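Regulatory protein RecX (PDB 3E3V) probably modulates the activity of the recombinase RecA, this chain being a largely helical piece of the longer protein that spans three three-helix domains. Local coordinates at residues A[55-58]-A[59-62]; A[97-100]-A[101-104]; A[110-113]-A[114-117]; A[118-121]-A[122-126]; A[137-140]-A[141-145]. All coordinates share one frame; numbering follows the deposited sequence.

In the fold
The five contacts are local, each made between neighbours a few residues apart, along a helix or at its start, and they follow one another along an elongated chain. Contact 1 (55-62) and contact 5 (137-145) lie on opposite sides of the chain's centre, with centres about 48 Å apart. Contact 2, at the start of helix 100-107, falls between: its centre is about 19 Å from that of contact 1 and about 20 Å from that of contact 3. Contacts 3 and 4 share helix 112-129 and meet where Tyr-110 OH lies 3.4 Å from Lys-118 CD. Contacts 4 and 5, on the successive helices 112-129 and 135-148, touch where Ala-123 CB packs 3.7 Å from Ile-142 CG2.

Contact 1 of 5, residues A[55-58]-A[59-62]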
loop_
_atom_site.group_PDB
_atom_site.type_symbol
_atom_site.label_atom_id
_atom_site.label_comp_id
_atom_site.label_asym_id
_atom_site.label_seq_id
_atom_site.Cartn_x
_atom_site.Cartn_y
_atom_site.Cartn_z
ATOM N N ILE A 55 -13.873 -15.880 -15.640
ATOM C CA ILE A 55 -14.030 -15.900 -14.186
ATOM C C ILE A 55 -13.749 -14.533 -13.567
ATOM O O ILE A 55 -14.522 -14.042 -12.744
ATOM C CB ILE A 55 -13.087 -16.953 -13.562
ATOM C CG1 ILE A 55 -13.458 -18.335 -14.100
ATOM C CG2 ILE A 55 -13.195 -16.939 -12.033
ATOM C CD1 ILE A 55 -12.552 -19.449 -13.621
ATOM N N ILE A 56 -12.652 -13.906 -13.987
ATOM C CA ILE A 56 -12.267 -12.596 -13.470
ATOM C C ILE A 56 -13.312 -11.506 -13.734
ATOM O O ILE A 56 -13.634 -10.731 -12.841
ATOM C CB ILE A 56 -10.907 -12.134 -14.063
ATOM C CG1 ILE A 56 -9.793 -13.096 -13.633
ATOM C CG2 ILE A 56 -10.588 -10.702 -13.607
ATOM C CD1 ILE A 56 -9.577 -13.181 -12.137
ATOM N N ASN A 57 -13.825 -11.434 -14.957
ATOM C CA ASN A 57 -14.831 -10.432 -15.293
ATOM C C ASN A 57 -16.098 -10.619 -14.475
ATOM O O ASN A 57 -16.724 -9.649 -14.044
ATOM C CB ASN A 57 -15.176 -10.491 -16.779
ATOM C CG ASN A 57 -14.066 -9.950 -17.645
ATOM O OD1 ASN A 57 -13.569 -8.847 -17.416
ATOM N ND2 ASN A 57 -13.665 -10.724 -18.647
ATOM N N LYS A 58 -16.486 -11.870 -14.284
ATOM C CA LYS A 58 -17.672 -12.182 -13.502
ATOM C C LYS A 58 -17.436 -11.722 -12.066
ATOM O O LYS A 58 -18.297 -11.082 -11.460
ATOM C CB LYS A 58 -17.946 -13.690 -13.540
ATOM C CG LYS A 58 -19.148 -14.140 -12.719
ATOM C CD LYS A 58 -20.389 -13.351 -13.068
ATOM C CE LYS A 58 -21.637 -14.160 -12.771
ATOM N NZ LYS A 58 -21.669 -15.405 -13.590
ATOM N N LEU A 59 -16.265 -12.045 -11.521
ATOM C CA LEU A 59 -15.940 -11.639 -10.158
ATOM C C LEU A 59 -15.922 -10.118 -10.026
ATOM O O LEU A 59 -16.336 -9.570 -9.006
ATOM C CB LEU A 59 -14.586 -12.210 -9.738
ATOM C CG LEU A 59 -14.508 -13.733 -9.660
ATOM C CD1 LEU A 59 -13.102 -14.156 -9.218
ATOM C CD2 LEU A 59 -15.547 -14.251 -8.687
ATOM N N ILE A 60 -15.436 -9.430 -11.055
ATOM C CA ILE A 60 -15.405 -7.972 -11.017
ATOM C C ILE A 60 -16.836 -7.453 -11.026
ATOM O O ILE A 60 -17.177 -6.514 -10.308
ATOM C CB ILE A 60 -14.663 -7.397 -12.234
ATOM C CG1 ILE A 60 -13.178 -7.771 -12.162
ATOM C CG2 ILE A 60 -14.872 -5.887 -12.299
ATOM C CD1 ILE A 60 -12.414 -7.440 -13.430
ATOM N N ASP A 61 -17.674 -8.076 -11.848
ATOM C CA ASP A 61 -19.080 -7.690 -11.966
ATOM C C ASP A 61 -19.798 -7.833 -10.620
ATOM O O ASP A 61 -20.587 -6.971 -10.237
ATOM C CB ASP A 61 -19.768 -8.559 -13.020
ATOM C CG ASP A 61 -21.188 -8.122 -13.294
ATOM O OD1 ASP A 61 -21.376 -6.938 -13.637
ATOM O OD2 ASP A 61 -22.113 -8.964 -13.172
ATOM N N LEU A 62 -19.507 -8.921 -9.910
ATOM C CA LEU A 62 -20.100 -9.187 -8.603
ATOM C C LEU A 62 -19.380 -8.389 -7.515
ATOM O O LEU A 62 -19.676 -8.520 -6.323
ATOM C CB LEU A 62 -20.016 -10.683 -8.295
ATOM C CG LEU A 62 -20.780 -11.594 -9.260
ATOM C CD1 LEU A 62 -20.420 -13.058 -9.020
ATOM C CD2 LEU A 62 -22.285 -11.363 -9.072
#
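Ile-55 and Leu-59 lie side by side one turn apart and point the same way, CG2 of Ile-55 resting 4.0 Å from CD1 of Leu-59. The next pair round the helix is arranged differently. Ile-56 and Ile-60 cross obliquely, and the touching atoms are the CG2 branch of Ile-56 and the CD1 end of Ile-60, at 3.7 Å. In Ile-56 CG1 sits beside the backbone N (chi1 -63°), which places CG2 anti to that N, on the side of the following turn. Each later residue of a pair also lies against a carbonyl of the preceding turn: CG of Leu-59 is 3.1 Å from O of Ile-55. These pairs belong to the last turns of helix 49-61, in the first three-helix domain of RecX, a sequence family grouped with the helix-turn-helix proteins. Leu-59 is buried against Ala-24 and Leu-25 of helix 14-29, while Ile-56 faces Arg-35 and Val-38 of helix 35-39; Ile-65, in the loop beyond, touches both. An alanine in place of Leu-59 would remove both methyl branches and is likely to leave a gap beside Ile-55 where the leucine now meets Ala-24 and Leu-25. On the exposed side of the helix, Lys-58 bends at chi2 (52°), and its CG, CD and CE pass CD1 of Leu-62, each at 4.1 Å. The backbone beneath is regularly bonded: N of Leu-59 donates to O of Ile-55 at 2.9 Å, and the series ends in this stretch with N of Leu-62 bonded to O of Lys-58, also at 2.9 Å.

Contact 2 of 5, residues A[97-100]-A[101-104]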
loop_
_atom_site.group_PDB
_atom_site.type_symbol
_atom_site.label_atom_id
_atom_site.label_comp_id
_atom_site.label_asym_id
_atom_site.label_seq_id
_atom_site.Cartn_x
_atom_site.Cartn_y
_atom_site.Cartn_z
ATOM N N GLY A 97 0.300 -5.979 -7.844
ATOM C CA GLY A 97 -0.386 -5.933 -9.123
ATOM C C GLY A 97 -1.347 -4.768 -9.323
ATOM O O GLY A 97 -2.174 -4.805 -10.233
ATOM N N ILE A 98 -1.248 -3.736 -8.491
ATOM C CA ILE A 98 -2.117 -2.571 -8.614
ATOM C C ILE A 98 -1.564 -1.575 -9.638
ATOM O O ILE A 98 -0.386 -1.214 -9.594
ATOM C CB ILE A 98 -2.283 -1.854 -7.246
ATOM C CG1 ILE A 98 -2.968 -2.789 -6.244
ATOM C CG2 ILE A 98 -3.088 -0.569 -7.412
ATOM C CD1 ILE A 98 -4.383 -3.195 -6.630
ATOM N N ASP A 99 -2.421 -1.135 -10.555
ATOM C CA ASP A 99 -2.027 -0.176 -11.581
ATOM C C ASP A 99 -1.529 1.097 -10.917
ATOM O O ASP A 99 -2.043 1.495 -9.874
ATOM C CB ASP A 99 -3.222 0.158 -12.482
ATOM C CG ASP A 99 -3.791 -1.068 -13.186
ATOM O OD1 ASP A 99 -3.055 -1.695 -13.982
ATOM O OD2 ASP A 99 -4.977 -1.403 -12.941
ATOM N N ASP A 100 -0.532 1.738 -11.522
ATOM C CA ASP A 100 0.021 2.967 -10.967
ATOM C C ASP A 100 -1.090 3.985 -10.772
ATOM O O ASP A 100 -1.122 4.703 -9.767
ATOM C CB ASP A 100 1.084 3.562 -11.897
ATOM C CG ASP A 100 2.340 2.720 -11.971
ATOM O OD1 ASP A 100 2.858 2.333 -10.902
ATOM O OD2 ASP A 100 2.817 2.454 -13.098
ATOM N N ASN A 101 -1.996 4.040 -11.742
ATOM C CA ASN A 101 -3.111 4.971 -11.706
ATOM C C ASN A 101 -4.022 4.722 -10.504
ATOM O O ASN A 101 -4.463 5.659 -9.836
ATOM C CB ASN A 101 -3.905 4.862 -13.012
ATOM C CG ASN A 101 -5.038 5.861 -13.091
ATOM O OD1 ASN A 101 -6.078 5.691 -12.451
ATOM N ND2 ASN A 101 -4.839 6.920 -13.869
ATOM N N ILE A 102 -4.300 3.455 -10.228
ATOM C CA ILE A 102 -5.155 3.104 -9.102
ATOM C C ILE A 102 -4.473 3.390 -7.765
ATOM O O ILE A 102 -5.112 3.857 -6.826
ATOM C CB ILE A 102 -5.576 1.630 -9.186
ATOM C CG1 ILE A 102 -6.559 1.467 -10.351
ATOM C CG2 ILE A 102 -6.191 1.174 -7.865
ATOM C CD1 ILE A 102 -7.027 0.050 -10.577
ATOM N N ALA A 103 -3.174 3.112 -7.686
ATOM C CA ALA A 103 -2.410 3.366 -6.469
ATOM C C ALA A 103 -2.403 4.873 -6.176
ATOM O O ALA A 103 -2.657 5.308 -5.050
ATOM C CB ALA A 103 -0.975 2.855 -6.637
ATOM N N GLU A 104 -2.116 5.660 -7.206
ATOM C CA GLU A 104 -2.063 7.111 -7.084
ATOM C C GLU A 104 -3.387 7.711 -6.617
ATOM O O GLU A 104 -3.402 8.612 -5.784
ATOM C CB GLU A 104 -1.618 7.709 -8.421
ATOM C CG GLU A 104 -0.141 7.456 -8.693
ATOM C CD GLU A 104 0.277 7.759 -10.123
ATOM O OE1 GLU A 104 -0.073 8.846 -10.636
ATOM O OE2 GLU A 104 0.975 6.908 -10.725
#
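Ile-98 reaches across the start of helix 100-107 to meet Ile-102, in the second three-helix domain of RecX. Just before it, Gly-97, with positive phi, closes helix 86-94 in a Schellman motif, and Asp-99 takes the N-cap position of the next helix without making a side-chain capping bond. In Ile-98 the CG2 branch lies anti to the backbone N, with CG1 beside that N (chi1 -63°), and CG2 does the touching: 3.6 Å from CG2 of Ile-102, the two side chains crossing at about a right angle. The same methyl is 4.1 Å from CB of Ala-103. Ile-102 runs out straight at chi2 (178°), which carries its CD1 to 3.4 Å from OD2 of Asp-99. Both isoleucines also pack on Asp-67 of helix 67-81, and Leu-93 of helix 86-94 adjoins Ile-98 and Ala-103. Asp-100 turns its carboxylate to Lys-90, forming a salt bridge through OD1. That lysine also touches Glu-104 and would probably offset the like charges of the two acids. The first helical turn is fastened by N of Ala-103 to O of Asp-99, at 2.9 Å and with an N-H...O angle of 164°. One residue on, CG of Glu-104 passes 3.1 Å from O of Asp-100.

Contact 3 of 5, residues A[110-113]-A[114-117]; sequences YTDK and LQVE
The ring of Tyr-110 lies against Gln-115, whose CG methylene stands over one ring face in a CH-pi contact, 3.5 Å from the centroid and 18° off the ring normal. Leu-114 approaches the same ring at its edge, its CB in the ring plane and 4.0 Å from CE1. Next come the contacts of Thr-111, the N-cap residue of helix 112-129. Its hydroxyl lies between the backbone N and the carbonyl carbon (chi1 64°), which turns OG1 toward the first turn ahead of it. There it accepts a weak capping bond from N of Leu-114 at 3.4 Å, while the leucine side chain crosses it with CG only 3.1 Å from OG1. What positions these groups is the backbone of the opening turn: N of Gln-115 donates to O of Thr-111 at 3.0 Å, and N of Val-116 to O of Asp-112 at 2.9 Å. The first of these bonds sets the residue whose CG meets the tyrosine. Around this helix start, Tyr-110 is packed on Ile-89 of helix 86-94 and Met-79 of helix 67-81, so the cap borders the second three-helix domain, while Gln-115 meets Ile-155, and Val-116 Ile-159, of helix 153-165.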
loop_
_atom_site.group_PDB
_atom_site.type_symbol
_atom_site.label_atom_id
_atom_site.label_comp_id
_atom_site.label_asym_id
_atom_site.label_seq_id
_atom_site.Cartn_x
_atom_site.Cartn_y
_atom_site.Cartn_z
ATOM N N TYR A 110 -3.922 9.742 1.811
ATOM C CA TYR A 110 -2.855 10.048 2.762
ATOM C C TYR A 110 -2.489 11.517 2.590
ATOM O O TYR A 110 -1.476 11.851 1.985
ATOM C CB TYR A 110 -1.627 9.156 2.519
ATOM C CG TYR A 110 -0.792 8.937 3.760
ATOM C CD1 TYR A 110 -1.036 9.673 4.916
ATOM C CD2 TYR A 110 0.218 7.984 3.787
ATOM C CE1 TYR A 110 -0.313 9.469 6.059
ATOM C CE2 TYR A 110 0.960 7.771 4.935
ATOM C CZ TYR A 110 0.690 8.515 6.073
ATOM O OH TYR A 110 1.414 8.309 7.231
ATOM N N THR A 111 -3.345 12.383 3.129
ATOM C CA THR A 111 -3.180 13.827 3.051
ATOM C C THR A 111 -1.863 14.300 3.658
ATOM O O THR A 111 -1.250 13.600 4.477
ATOM C CB THR A 111 -4.359 14.557 3.756
ATOM O OG1 THR A 111 -4.350 14.250 5.156
ATOM C CG2 THR A 111 -5.699 14.110 3.161
ATOM N N ASP A 112 -1.435 15.495 3.256
ATOM C CA ASP A 112 -0.186 16.063 3.754
ATOM C C ASP A 112 -0.188 16.206 5.263
ATOM O O ASP A 112 0.775 15.821 5.928
ATOM C CB ASP A 112 0.081 17.425 3.118
ATOM C CG ASP A 112 0.511 17.311 1.663
ATOM O OD1 ASP A 112 0.553 16.181 1.133
ATOM O OD2 ASP A 112 0.809 18.351 1.052
ATOM N N LYS A 113 -1.266 16.752 5.811
ATOM C CA LYS A 113 -1.333 16.929 7.253
ATOM C C LYS A 113 -1.273 15.606 8.006
ATOM O O LYS A 113 -0.724 15.544 9.100
ATOM C CB LYS A 113 -2.575 17.740 7.666
ATOM C CG LYS A 113 -3.914 17.240 7.163
ATOM C CD LYS A 113 -3.996 17.243 5.629
ATOM C CE LYS A 113 -3.580 18.568 5.013
ATOM N NZ LYS A 113 -3.414 18.405 3.550
ATOM N N LEU A 114 -1.815 14.541 7.430
ATOM C CA LEU A 114 -1.755 13.244 8.099
ATOM C C LEU A 114 -0.340 12.666 8.040
ATOM O O LEU A 114 0.121 12.036 8.998
ATOM C CB LEU A 114 -2.745 12.264 7.470
ATOM C CG LEU A 114 -4.199 12.590 7.824
ATOM C CD1 LEU A 114 -5.154 11.753 6.988
ATOM C CD2 LEU A 114 -4.415 12.342 9.314
ATOM N N GLN A 115 0.340 12.878 6.912
ATOM C CA GLN A 115 1.709 12.395 6.737
ATOM C C GLN A 115 2.630 13.121 7.694
ATOM O O GLN A 115 3.465 12.513 8.355
ATOM C CB GLN A 115 2.198 12.645 5.306
ATOM C CG GLN A 115 1.483 11.837 4.245
ATOM C CD GLN A 115 2.044 12.091 2.864
ATOM O OE1 GLN A 115 1.301 12.140 1.884
ATOM N NE2 GLN A 115 3.362 12.246 2.772
ATOM N N VAL A 116 2.475 14.438 7.759
ATOM C CA VAL A 116 3.297 15.263 8.635
ATOM C C VAL A 116 3.135 14.843 10.082
ATOM O O VAL A 116 4.118 14.756 10.824
ATOM C CB VAL A 116 2.925 16.755 8.500
ATOM C CG1 VAL A 116 3.635 17.582 9.565
ATOM C CG2 VAL A 116 3.301 17.237 7.124
ATOM N N GLU A 117 1.894 14.572 10.478
ATOM C CA GLU A 117 1.618 14.181 11.853
ATOM C C GLU A 117 2.257 12.843 12.200
ATOM O O GLU A 117 2.720 12.650 13.320
ATOM C CB GLU A 117 0.109 14.122 12.098
ATOM C CG GLU A 117 -0.273 14.308 13.562
ATOM C CD GLU A 117 -1.768 14.442 13.762
ATOM O OE1 GLU A 117 -2.384 15.281 13.065
ATOM O OE2 GLU A 117 -2.324 13.715 14.618
#

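Contact 4 of 5, residues A[118-121]-A[122-126]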
loop_
_atom_site.group_PDB
_atom_site.type_symbol
_atom_site.label_atom_id
_atom_site.label_comp_id
_atom_site.label_asym_id
_atom_site.label_seq_id
_atom_site.Cartn_x
_atom_site.Cartn_y
_atom_site.Cartn_z
ATOM N N LYS A 118 2.297 11.914 11.248
ATOM C CA LYS A 118 2.921 10.627 11.524
ATOM C C LYS A 118 4.437 10.797 11.503
ATOM O O LYS A 118 5.157 10.159 12.277
ATOM C CB LYS A 118 2.499 9.578 10.494
ATOM C CG LYS A 118 3.110 8.204 10.758
ATOM C CD LYS A 118 2.177 7.085 10.320
ATOM C CE LYS A 118 0.982 6.922 11.263
ATOM N NZ LYS A 118 1.350 6.302 12.565
ATOM N N GLY A 119 4.900 11.676 10.619
ATOM C CA GLY A 119 6.317 11.953 10.495
ATOM C C GLY A 119 6.881 12.657 11.713
ATOM O O GLY A 119 8.034 12.419 12.080
ATOM N N VAL A 120 6.087 13.528 12.332
ATOM C CA VAL A 120 6.525 14.256 13.532
ATOM C C VAL A 120 6.699 13.276 14.685
ATOM O O VAL A 120 7.623 13.406 15.490
ATOM C CB VAL A 120 5.495 15.340 13.949
ATOM C CG1 VAL A 120 5.802 15.847 15.354
ATOM C CG2 VAL A 120 5.547 16.501 12.967
ATOM N N THR A 121 5.798 12.298 14.753
ATOM C CA THR A 121 5.831 11.274 15.786
ATOM C C THR A 121 7.108 10.453 15.673
ATOM O O THR A 121 7.762 10.165 16.674
ATOM C CB THR A 121 4.620 10.336 15.654
ATOM O OG1 THR A 121 3.422 11.092 15.854
ATOM C CG2 THR A 121 4.686 9.215 16.676
ATOM N N LEU A 122 7.466 10.077 14.451
ATOM C CA LEU A 122 8.673 9.287 14.235
ATOM C C LEU A 122 9.887 10.164 14.495
ATOM O O LEU A 122 10.835 9.748 15.161
ATOM C CB LEU A 122 8.706 8.756 12.796
ATOM C CG LEU A 122 7.377 8.127 12.341
ATOM C CD1 LEU A 122 7.420 7.805 10.850
ATOM C CD2 LEU A 122 7.089 6.867 13.161
ATOM N N ALA A 123 9.850 11.385 13.968
ATOM C CA ALA A 123 10.944 12.330 14.145
ATOM C C ALA A 123 11.212 12.620 15.628
ATOM O O ALA A 123 12.362 12.749 16.042
ATOM C CB ALA A 123 10.639 13.628 13.400
ATOM N N GLU A 124 10.158 12.731 16.427
ATOM C CA GLU A 124 10.344 12.991 17.845
ATOM C C GLU A 124 11.108 11.852 18.525
ATOM O O GLU A 124 11.999 12.101 19.338
ATOM C CB GLU A 124 8.996 13.199 18.539
ATOM C CG GLU A 124 8.303 14.502 18.165
ATOM C CD GLU A 124 6.990 14.704 18.906
ATOM O OE1 GLU A 124 7.015 14.797 20.151
ATOM O OE2 GLU A 124 5.931 14.766 18.245
ATOM N N LYS A 125 10.768 10.609 18.192
ATOM C CA LYS A 125 11.442 9.451 18.783
ATOM C C LYS A 125 12.911 9.440 18.405
ATOM O O LYS A 125 13.777 9.207 19.245
ATOM C CB LYS A 125 10.803 8.148 18.304
ATOM C CG LYS A 125 9.405 7.903 18.823
ATOM C CD LYS A 125 8.797 6.647 18.203
ATOM C CE LYS A 125 7.372 6.448 18.691
ATOM N NZ LYS A 125 6.700 5.313 18.004
ATOM N N LEU A 126 13.188 9.685 17.130
ATOM C CA LEU A 126 14.559 9.697 16.640
ATOM C C LEU A 126 15.382 10.846 17.221
ATOM O O LEU A 126 16.597 10.720 17.390
ATOM C CB LEU A 126 14.563 9.782 15.110
ATOM C CG LEU A 126 13.954 8.570 14.409
ATOM C CD1 LEU A 126 13.840 8.828 12.925
ATOM C CD2 LEU A 126 14.825 7.350 14.689
#
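Val-120 and Glu-124 make the closest side-chain approach along this part of helix 112-129. The valine CG1, anti to the backbone N (chi1 167°), meets OE2 of the glutamate at 3.1 Å as the two side chains cross; this is carbon against oxygen, not a polar bond. Other side chains pack on carbonyls of the preceding turn: CG of Leu-122 sits 3.0 Å from O of Lys-118, and CB of Ala-123 3.2 Å from O of Gly-119. Lys-118 and Leu-122 come no nearer through their side chains than 4.3 Å, CG to CD1. Among the backbone hydrogen bonds, those from N of Ala-123 to O of Gly-119 and from N of Glu-124 to O of Val-120 are both 2.8 Å. The bond from N of Lys-125 to O of Thr-121 is weak, at 3.4 Å. The hydroxyl OG1 of Thr-121 donates one turn back, to the carbonyl oxygen of Glu-117 in the same helix. Within the third three-helix domain, Ala-123 lies between two helices, touching Ile-142 of helix 135-148 and Ile-159 and Leu-163 of helix 153-165; Val-120 reaches Glu-162 of the latter helix, and Leu-126 packs on Ile-142 and Ser-145 of the former.

Contact 5 of 5, residues A[137-140]-A[141-145]; sequences NKQN and KIKQS
With CG of Lys-143 beside the backbone N (chi1 -74°), its aliphatic chain folds back along the preceding turn over Gln-139, and both CG and CD lie 3.2 Å from the carbonyl oxygen of Gln-139. Lys-141, on nearly the other side of the helix, does likewise: its chain stays extended until chi4 (57°), its CG passing 3.4 Å from O of Asn-137. These residues form part of helix 135-148, within the third three-helix domain of RecX. The ammonium ends lead to acids elsewhere, Lys-143 NZ to Asp-157 and Lys-141 NZ to Asp-133, both as long, weak ion pairs. An alanine in place of Lys-143 would probably leave Asp-157 without this distant charged partner and uncover the carbonyl of Gln-139 where the methylenes now lie. The inward face is carried by Ile-142, the buried residue of the stretch. Its CD1 comes within 4.2 Å of CG of Lys-138, and the rest of the side chain packs on Leu-163 of helix 153-165. Gln-139 touches Ile-160 and Asp-164 of that last helix, while Lys-138 and Lys-141 both meet Tyr-130 in the loop before. The backbone bonds differ in length: N of Lys-141 reaches O of Asn-137 at 3.2 Å, and N of Lys-143 reaches O of Gln-139 at 2.8 Å with an N-H...O angle of 168°. One residue further, CB of Gln-144 lies 3.2 Å from O of Asn-140.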
loop_
_atom_site.group_PDB
_atom_site.type_symbol
_atom_site.label_atom_id
_atom_site.label_comp_id
_atom_site.label_asym_id
_atom_site.label_seq_id
_atom_site.Cartn_x
_atom_site.Cartn_y
_atom_site.Cartn_z
ATOM N N ASN A 137 23.644 16.984 12.620
ATOM C CA ASN A 137 23.757 15.536 12.442
ATOM C C ASN A 137 22.456 14.849 12.828
ATOM O O ASN A 137 22.095 13.820 12.267
ATOM C CB ASN A 137 24.898 14.978 13.298
ATOM C CG ASN A 137 26.266 15.352 12.766
ATOM O OD1 ASN A 137 27.283 15.112 13.415
ATOM N ND2 ASN A 137 26.299 15.936 11.577
ATOM N N LYS A 138 21.760 15.432 13.792
ATOM C CA LYS A 138 20.503 14.885 14.262
ATOM C C LYS A 138 19.453 14.936 13.154
ATOM O O LYS A 138 18.839 13.923 12.827
ATOM C CB LYS A 138 20.025 15.673 15.479
ATOM C CG LYS A 138 18.851 15.054 16.206
ATOM C CD LYS A 138 18.278 16.012 17.244
ATOM C CE LYS A 138 19.286 16.376 18.327
ATOM N NZ LYS A 138 18.730 17.377 19.290
ATOM N N GLN A 139 19.252 16.118 12.573
ATOM C CA GLN A 139 18.272 16.287 11.501
ATOM C C GLN A 139 18.598 15.473 10.254
ATOM O O GLN A 139 17.693 14.989 9.568
ATOM C CB GLN A 139 18.133 17.763 11.125
ATOM C CG GLN A 139 17.639 18.627 12.271
ATOM C CD GLN A 139 16.958 19.890 11.791
ATOM O OE1 GLN A 139 17.407 20.538 10.838
ATOM N NE2 GLN A 139 15.869 20.255 12.455
ATOM N N ASN A 140 19.885 15.325 9.955
ATOM C CA ASN A 140 20.303 14.540 8.796
ATOM C C ASN A 140 19.825 13.098 8.961
ATOM O O ASN A 140 19.264 12.512 8.033
ATOM C CB ASN A 140 21.827 14.544 8.645
ATOM C CG ASN A 140 22.370 15.889 8.207
ATOM O OD1 ASN A 140 21.854 16.503 7.271
ATOM N ND2 ASN A 140 23.422 16.350 8.872
ATOM N N LYS A 141 20.056 12.528 10.142
ATOM C CA LYS A 141 19.635 11.156 10.409
ATOM C C LYS A 141 18.114 11.039 10.321
ATOM O O LYS A 141 17.598 10.072 9.784
ATOM C CB LYS A 141 20.096 10.703 11.799
ATOM C CG LYS A 141 21.596 10.469 11.950
ATOM C CD LYS A 141 21.917 10.075 13.394
ATOM C CE LYS A 141 23.379 9.692 13.600
ATOM N NZ LYS A 141 24.276 10.796 13.180
ATOM N N ILE A 142 17.401 12.023 10.852
ATOM C CA ILE A 142 15.940 11.983 10.816
ATOM C C ILE A 142 15.411 12.090 9.379
ATOM O O ILE A 142 14.538 11.317 8.979
ATOM C CB ILE A 142 15.326 13.096 11.723
ATOM C CG1 ILE A 142 15.661 12.801 13.199
ATOM C CG2 ILE A 142 13.819 13.134 11.567
ATOM C CD1 ILE A 142 15.332 13.940 14.161
ATOM N N LYS A 143 15.949 13.030 8.604
ATOM C CA LYS A 143 15.532 13.195 7.211
ATOM C C LYS A 143 15.765 11.902 6.435
ATOM O O LYS A 143 14.938 11.477 5.630
ATOM C CB LYS A 143 16.334 14.315 6.546
ATOM C CG LYS A 143 15.938 15.711 6.983
ATOM C CD LYS A 143 17.119 16.671 6.887
ATOM C CE LYS A 143 16.693 18.103 7.147
ATOM N NZ LYS A 143 15.774 18.579 6.073
ATOM N N GLN A 144 16.914 11.293 6.690
ATOM C CA GLN A 144 17.330 10.060 6.042
ATOM C C GLN A 144 16.350 8.931 6.352
ATOM O O GLN A 144 15.909 8.195 5.463
ATOM C CB GLN A 144 18.734 9.703 6.538
ATOM C CG GLN A 144 19.417 8.555 5.825
ATOM C CD GLN A 144 20.810 8.295 6.381
ATOM O OE1 GLN A 144 21.644 9.208 6.441
ATOM N NE2 GLN A 144 21.067 7.053 6.802
ATOM N N SER A 145 16.011 8.792 7.625
ATOM C CA SER A 145 15.079 7.755 8.046
ATOM C C SER A 145 13.715 7.943 7.359
ATOM O O SER A 145 13.130 6.990 6.836
ATOM C CB SER A 145 14.923 7.790 9.576
ATOM O OG SER A 145 14.032 6.774 10.011
#